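Local coordinates for importin-95 (Chaetomium thermophilum, PDB 4XRI), which probably carries protein cargo into the nucleus as an importin-beta transport receptor built of HEAT repeats, and probably binds a small GTPase of the Ran type, at residues G60-A64 / S111-A116; L144-A148 / S159-I163. The protein carries 2 engineered substitutions. The contacts are given in a common frame with arbitrary orientation. Residue numbers count along the deposited sequence, not the author numbering.

Contact 1: G60-A64 / S111-A116; sequences GHIRA and SPNSKA. Engineered in segment 111-116: P112 (natural residue Ser). With SO4 (sulfate ion), chain C; SO4 (sulfate ion), chain I.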
ATOM      1  N   GLY A  60      30.940 -22.751 -10.882  1.00 52.03           N
ATOM      2  CA  GLY A  60      30.138 -21.598 -11.240  1.00 52.26           C
ATOM      3  C   GLY A  60      29.554 -20.843 -10.064  1.00 58.18           C
ATOM      4  O   GLY A  60      29.542 -19.610 -10.057  1.00 50.73           O
ATOM      5  N   HIS A  61      29.069 -21.575  -9.065  1.00 57.28           N
ATOM      6  CA  HIS A  61      28.414 -20.945  -7.925  1.00 58.54           C
ATOM      7  C   HIS A  61      29.413 -20.192  -7.049  1.00 61.98           C
ATOM      8  O   HIS A  61      29.067 -19.183  -6.433  1.00 60.81           O
ATOM      9  CB  HIS A  61      27.650 -21.984  -7.097  1.00 54.74           C
ATOM     10  CG  HIS A  61      28.527 -22.984  -6.408  1.00 62.45           C
ATOM     11  ND1 HIS A  61      28.968 -24.137  -7.021  1.00 62.72           N
ATOM     12  CD2 HIS A  61      29.031 -23.009  -5.151  1.00 67.75           C
ATOM     13  CE1 HIS A  61      29.713 -24.825  -6.174  1.00 65.59           C
ATOM     14  NE2 HIS A  61      29.766 -24.163  -5.032  1.00 71.94           N
ATOM     15  N   ILE A  62      30.651 -20.672  -7.007  1.00 58.55           N
ATOM     16  CA  ILE A  62      31.709 -19.963  -6.294  1.00 58.81           C
ATOM     17  C   ILE A  62      32.038 -18.657  -7.008  1.00 58.51           C
ATOM     18  O   ILE A  62      32.140 -17.600  -6.381  1.00 63.39           O
ATOM     19  CB  ILE A  62      32.989 -20.812  -6.169  1.00 60.74           C
ATOM     20  CG1 ILE A  62      32.718 -22.063  -5.333  1.00 65.43           C
ATOM     21  CG2 ILE A  62      34.113 -19.993  -5.543  1.00 54.51           C
ATOM     22  CD1 ILE A  62      32.210 -21.761  -3.941  1.00 70.85           C
ATOM     23  N   ARG A  63      32.199 -18.743  -8.325  1.00 56.57           N
ATOM     24  CA  ARG A  63      32.520 -17.581  -9.144  1.00 52.60           C
ATOM     25  C   ARG A  63      31.418 -16.532  -9.078  1.00 45.52           C
ATOM     26  O   ARG A  63      31.694 -15.336  -8.993  1.00 42.84           O
ATOM     27  CB  ARG A  63      32.755 -18.004 -10.594  1.00 51.90           C
ATOM     28  CG  ARG A  63      33.871 -19.015 -10.761  1.00 45.17           C
ATOM     29  CD  ARG A  63      33.978 -19.485 -12.196  1.00 40.62           C
ATOM     30  NE  ARG A  63      34.427 -18.424 -13.091  1.00 37.33           N
ATOM     31  CZ  ARG A  63      34.578 -18.572 -14.403  1.00 38.04           C
ATOM     32  NH1 ARG A  63      34.304 -19.738 -14.972  1.00 39.46           N
ATOM     33  NH2 ARG A  63      34.991 -17.552 -15.145  1.00 36.34           N
ATOM     34  N   ALA A  64      30.169 -16.989  -9.125  1.00 44.97           N
ATOM     35  CA  ALA A  64      29.024 -16.097  -9.011  1.00 47.92           C
ATOM     36  C   ALA A  64      29.046 -15.390  -7.665  1.00 57.16           C
ATOM     37  O   ALA A  64      28.861 -14.177  -7.588  1.00 60.24           O
ATOM     38  CB  ALA A  64      27.721 -16.869  -9.192  1.00 44.95           C
ATOM     39  N   SER A 111      33.222 -16.154 -20.645  1.00 39.79           N
ATOM     40  CA  SER A 111      33.239 -17.460 -19.991  1.00 35.81           C
ATOM     41  C   SER A 111      32.062 -18.337 -20.405  1.00 41.21           C
ATOM     42  O   SER A 111      30.926 -17.872 -20.448  1.00 40.07           O
ATOM     43  CB  SER A 111      33.240 -17.293 -18.468  1.00 37.96           C
ATOM     44  OG  SER A 111      33.193 -18.555 -17.824  1.00 42.21           O
ATOM     45  N   PRO A 112      32.337 -19.615 -20.711  1.00 38.71           N
ATOM     46  CA  PRO A 112      31.288 -20.584 -21.042  1.00 40.31           C
ATOM     47  C   PRO A 112      30.425 -20.926 -19.830  1.00 43.83           C
ATOM     48  O   PRO A 112      29.369 -21.537 -19.981  1.00 44.60           O
ATOM     49  CB  PRO A 112      32.075 -21.808 -21.526  1.00 43.91           C
ATOM     50  CG  PRO A 112      33.397 -21.681 -20.872  1.00 45.09           C
ATOM     51  CD  PRO A 112      33.681 -20.205 -20.812  1.00 35.48           C
ATOM     52  N   ASN A 113      30.872 -20.532 -18.642  1.00 41.44           N
ATOM     53  CA  ASN A 113      30.067 -20.690 -17.438  1.00 44.48           C
ATOM     54  C   ASN A 113      29.074 -19.540 -17.299  1.00 42.56           C
ATOM     55  O   ASN A 113      29.462 -18.389 -17.092  1.00 40.32           O
ATOM     56  CB  ASN A 113      30.954 -20.778 -16.198  1.00 46.30           C
ATOM     57  CG  ASN A 113      30.172 -21.131 -14.948  1.00 50.98           C
ATOM     58  OD1 ASN A 113      29.735 -20.251 -14.206  1.00 42.88           O
ATOM     59  ND2 ASN A 113      29.988 -22.427 -14.711  1.00 44.88           N
ATOM     60  N   SER A 114      27.791 -19.865 -17.415  1.00 42.28           N
ATOM     61  CA  SER A 114      26.730 -18.863 -17.442  1.00 43.31           C
ATOM     62  C   SER A 114      26.644 -18.044 -16.158  1.00 39.99           C
ATOM     63  O   SER A 114      26.401 -16.838 -16.199  1.00 42.22           O
ATOM     64  CB  SER A 114      25.381 -19.533 -17.711  1.00 42.01           C
ATOM     65  OG  SER A 114      25.316 -20.020 -19.039  1.00 52.81           O
ATOM     66  N   LYS A 115      26.839 -18.701 -15.019  1.00 40.19           N
ATOM     67  CA  LYS A 115      26.733 -18.024 -13.732  1.00 45.27           C
ATOM     68  C   LYS A 115      27.846 -16.997 -13.537  1.00 50.16           C
ATOM     69  O   LYS A 115      27.608 -15.906 -13.011  1.00 46.59           O
ATOM     70  CB  LYS A 115      26.745 -19.045 -12.596  1.00 48.31           C
ATOM     71  CG  LYS A 115      25.517 -19.941 -12.585  1.00 55.38           C
ATOM     72  CD  LYS A 115      25.562 -20.958 -11.460  1.00 57.54           C
ATOM     73  CE  LYS A 115      24.323 -21.842 -11.480  1.00 61.08           C
ATOM     74  NZ  LYS A 115      24.384 -22.914 -10.451  1.00 57.61           N
ATOM     75  N   ALA A 116      29.055 -17.347 -13.966  1.00 42.42           N
ATOM     76  CA  ALA A 116      30.183 -16.428 -13.898  1.00 42.29           C
ATOM     77  C   ALA A 116      29.958 -15.246 -14.834  1.00 43.23           C
ATOM     78  O   ALA A 116      30.218 -14.097 -14.474  1.00 41.54           O
ATOM     79  CB  ALA A 116      31.477 -17.144 -14.246  1.00 38.28           C
TER
HETATM   80  S   SO4 C 902      27.496 -25.122  -9.919  0.83 60.09           S
HETATM   81  O1  SO4 C 902      26.582 -25.395  -8.814  0.83 63.30           O
HETATM   82  O2  SO4 C 902      28.768 -24.647  -9.384  0.83 44.02           O
HETATM   83  O3  SO4 C 902      27.720 -26.345 -10.682  0.83 63.47           O
HETATM   84  O4  SO4 C 902      26.915 -24.108 -10.794  0.83 58.43           O
HETATM   85  S   SO4 I 908      25.251 -23.262 -20.522  0.65 66.59           S
HETATM   86  O1  SO4 I 908      26.453 -22.697 -19.915  0.65 69.37           O
HETATM   87  O2  SO4 I 908      24.306 -23.626 -19.471  0.65 68.62           O
HETATM   88  O3  SO4 I 908      24.640 -22.276 -21.410  0.65 61.13           O
HETATM   89  O4  SO4 I 908      25.609 -24.450 -21.292  0.65 61.62           O

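Contact 2: L144-A148 / S159-I163; sequences LVRNA and SLTAI. Engineered in segment 144-148: A148 (natural residue Val).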
ATOM      1  N   LEU A 144      30.981  -3.579 -25.422  1.00 40.86           N
ATOM      2  CA  LEU A 144      29.788  -4.373 -25.145  1.00 35.64           C
ATOM      3  C   LEU A 144      28.952  -4.588 -26.403  1.00 34.81           C
ATOM      4  O   LEU A 144      28.480  -5.694 -26.662  1.00 39.70           O
ATOM      5  CB  LEU A 144      28.938  -3.704 -24.063  1.00 38.11           C
ATOM      6  CG  LEU A 144      29.520  -3.657 -22.648  1.00 35.94           C
ATOM      7  CD1 LEU A 144      28.569  -2.929 -21.707  1.00 34.47           C
ATOM      8  CD2 LEU A 144      29.811  -5.062 -22.143  1.00 33.44           C
ATOM      9  N   VAL A 145      28.764  -3.522 -27.172  1.00 34.19           N
ATOM     10  CA  VAL A 145      28.015  -3.599 -28.422  1.00 36.84           C
ATOM     11  C   VAL A 145      28.732  -4.507 -29.416  1.00 43.30           C
ATOM     12  O   VAL A 145      28.104  -5.295 -30.122  1.00 41.82           O
ATOM     13  CB  VAL A 145      27.811  -2.199 -29.049  1.00 39.63           C
ATOM     14  CG1 VAL A 145      27.308  -2.313 -30.478  1.00 39.40           C
ATOM     15  CG2 VAL A 145      26.850  -1.374 -28.209  1.00 41.74           C
ATOM     16  N   ARG A 146      30.056  -4.399 -29.449  1.00 42.53           N
ATOM     17  CA  ARG A 146      30.869  -5.230 -30.328  1.00 44.86           C
ATOM     18  C   ARG A 146      30.745  -6.697 -29.925  1.00 38.60           C
ATOM     19  O   ARG A 146      30.527  -7.569 -30.768  1.00 40.55           O
ATOM     20  CB  ARG A 146      32.332  -4.780 -30.291  1.00 44.36           C
ATOM     21  CG  ARG A 146      33.211  -5.397 -31.364  1.00 63.60           C
ATOM     22  CD  ARG A 146      34.628  -4.856 -31.269  1.00 78.39           C
ATOM     23  NE  ARG A 146      35.575  -5.626 -32.071  1.00 92.24           N
ATOM     24  CZ  ARG A 146      36.025  -5.258 -33.268  1.00 97.29           C
ATOM     25  NH1 ARG A 146      36.887  -6.026 -33.918  1.00 97.10           N
ATOM     26  NH2 ARG A 146      35.618  -4.120 -33.812  1.00100.88           N
ATOM     27  N   ASN A 147      30.877  -6.961 -28.627  1.00 36.58           N
ATOM     28  CA  ASN A 147      30.702  -8.307 -28.091  1.00 37.39           C
ATOM     29  C   ASN A 147      29.330  -8.883 -28.426  1.00 39.22           C
ATOM     30  O   ASN A 147      29.210 -10.047 -28.806  1.00 39.15           O
ATOM     31  CB  ASN A 147      30.891  -8.318 -26.573  1.00 44.31           C
ATOM     32  CG  ASN A 147      32.317  -8.028 -26.153  1.00 48.77           C
ATOM     33  OD1 ASN A 147      33.218  -7.946 -26.985  1.00 46.62           O
ATOM     34  ND2 ASN A 147      32.528  -7.885 -24.849  1.00 49.71           N
ATOM     35  N   ALA A 148      28.300  -8.054 -28.279  1.00 40.39           N
ATOM     36  CA  ALA A 148      26.919  -8.476 -28.498  1.00 40.01           C
ATOM     37  C   ALA A 148      26.669  -8.872 -29.947  1.00 44.13           C
ATOM     38  O   ALA A 148      25.766  -9.654 -30.240  1.00 47.12           O
ATOM     39  CB  ALA A 148      25.960  -7.367 -28.083  1.00 40.29           C
ATOM     40  N   SER A 159      27.113 -10.033 -22.542  1.00 34.15           N
ATOM     41  CA  SER A 159      27.278  -8.635 -22.924  1.00 35.31           C
ATOM     42  C   SER A 159      25.924  -7.983 -23.165  1.00 37.61           C
ATOM     43  O   SER A 159      25.722  -6.816 -22.834  1.00 35.61           O
ATOM     44  CB  SER A 159      28.156  -8.511 -24.168  1.00 40.90           C
ATOM     45  OG  SER A 159      29.434  -9.068 -23.924  1.00 37.15           O
ATOM     46  N   LEU A 160      25.003  -8.744 -23.746  1.00 36.47           N
ATOM     47  CA  LEU A 160      23.626  -8.291 -23.890  1.00 43.43           C
ATOM     48  C   LEU A 160      23.021  -8.042 -22.517  1.00 37.94           C
ATOM     49  O   LEU A 160      22.336  -7.046 -22.294  1.00 41.07           O
ATOM     50  CB  LEU A 160      22.796  -9.319 -24.662  1.00 39.29           C
ATOM     51  CG  LEU A 160      23.028  -9.359 -26.172  1.00 41.25           C
ATOM     52  CD1 LEU A 160      22.416 -10.613 -26.770  1.00 39.12           C
ATOM     53  CD2 LEU A 160      22.446  -8.111 -26.819  1.00 44.09           C
ATOM     54  N   THR A 161      23.301  -8.960 -21.599  1.00 36.34           N
ATOM     55  CA  THR A 161      22.821  -8.868 -20.227  1.00 37.95           C
ATOM     56  C   THR A 161      23.390  -7.639 -19.518  1.00 43.17           C
ATOM     57  O   THR A 161      22.685  -6.952 -18.775  1.00 43.54           O
ATOM     58  CB  THR A 161      23.189 -10.139 -19.436  1.00 33.88           C
ATOM     59  OG1 THR A 161      22.546 -11.275 -20.030  1.00 41.57           O
ATOM     60  CG2 THR A 161      22.745 -10.023 -17.995  1.00 33.03           C
ATOM     61  N   ALA A 162      24.668  -7.361 -19.764  1.00 38.02           N
ATOM     62  CA  ALA A 162      25.333  -6.206 -19.170  1.00 38.36           C
ATOM     63  C   ALA A 162      24.761  -4.906 -19.722  1.00 35.56           C
ATOM     64  O   ALA A 162      24.537  -3.949 -18.980  1.00 40.18           O
ATOM     65  CB  ALA A 162      26.836  -6.273 -19.414  1.00 37.65           C
ATOM     66  N   ILE A 163      24.526  -4.886 -21.031  1.00 37.11           N
ATOM     67  CA  ILE A 163      23.905  -3.746 -21.694  1.00 35.86           C
ATOM     68  C   ILE A 163      22.533  -3.445 -21.095  1.00 36.98           C
ATOM     69  O   ILE A 163      22.194  -2.289 -20.830  1.00 36.98           O
ATOM     70  CB  ILE A 163      23.770  -3.993 -23.212  1.00 41.04           C
ATOM     71  CG1 ILE A 163      25.139  -3.881 -23.892  1.00 38.10           C
ATOM     72  CG2 ILE A 163      22.790  -3.013 -23.834  1.00 47.30           C
ATOM     73  CD1 ILE A 163      25.130  -4.308 -25.347  1.00 38.32           C
TER

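Contact 1: G60-A64 / S111-A116
The sulfate of chain C, probably from the crystallisation liquor, bridges the starts of two helices. O2 of this sulfate accepts from H61 N at 3.1 Å and from H61 ND1 at a very short 2.4 Å. O4 of this sulfate accepts from K115 NZ at 2.8 Å. K115 reaches it extended, passing beside G60. G60 has no side chain, so N113 packs close: G60 CA lies 3.3 Å from N113 OD1. A CB on G60 would clash with N113 ND2. R63 lays one guanidinium face over A116, with R63 NE 3.4 Å from A116 CB. The bond from R63 NH1 to S111 OG, 3.3 Å, is weak; the stronger partners of R63 are L53 O and the carboxylate of E56, which also binds S111. S111 OG accepts from N113 N at 3.2 Å, an ST turn. N113 is the N-cap of helix 114-131: N113 OD1 accepts from A116 N at 3.0 Å. That helix packs against helix 60-72 in the N-terminal part of a HEAT-repeat solenoid.

Contact 2: L144-A148 / S159-I163
L144, S159 and I163 lose the most surface here. L144 faces both of the others across the interface. L144 O is 3.8 Å from S159 CB, and L144 CB is 3.8 Å from I163 CG1. L144 CD2 also touches A162 CB at 4.2 Å. The backbones are closest at this point, with the CA atoms of L144 and S159 5.4 Å apart. This close approach is consistent with the small side chain of S159. S159 OG bonds mainly to Q155 O in its own helix. S159 OG also accepts a weak hydrogen bond from N147 ND2 at 3.4 Å, at the side of the apolar patch. I163 reaches across to helix 140-150 with its CD1. I163 CD1 is 4.1 Å from V145 N and 4.2 Å from the CB of A148, an engineered residue (Val in the natural sequence). A148 CB also meets L160 CD2 at 3.8 Å. The axes of the two short segments approach to 8.9 Å, with 140° between their directions, so the helices run roughly antiparallel as a HEAT-type hairpin. Helix 182-193 meets V145, L160 and I163 through I185 and V189. Helix 200-212 packs on L160, and L109 touches L144 and S159.

The two contacts follow each other along the chain: contact 1 closes at A116, and contact 2 opens at L144. Their centres are about 17 Å apart and their nearest atoms about 8 Å. Helix 114-131, which begins in contact 1, is followed directly by helix 140-150 of contact 2. H154, at the start of the helix that carries S159-I163, is hydrogen-bonded to a sulfate, and S114 OG of contact 1 lies 3.0 Å from O1 of the chain I sulfate. A glycerol, probably from the crystallisation liquor, lies about 5 Å from the V145 side chain. Both contacts belong to the same end of the superhelix, their centres 37 to 38 Å from the centre of the chain.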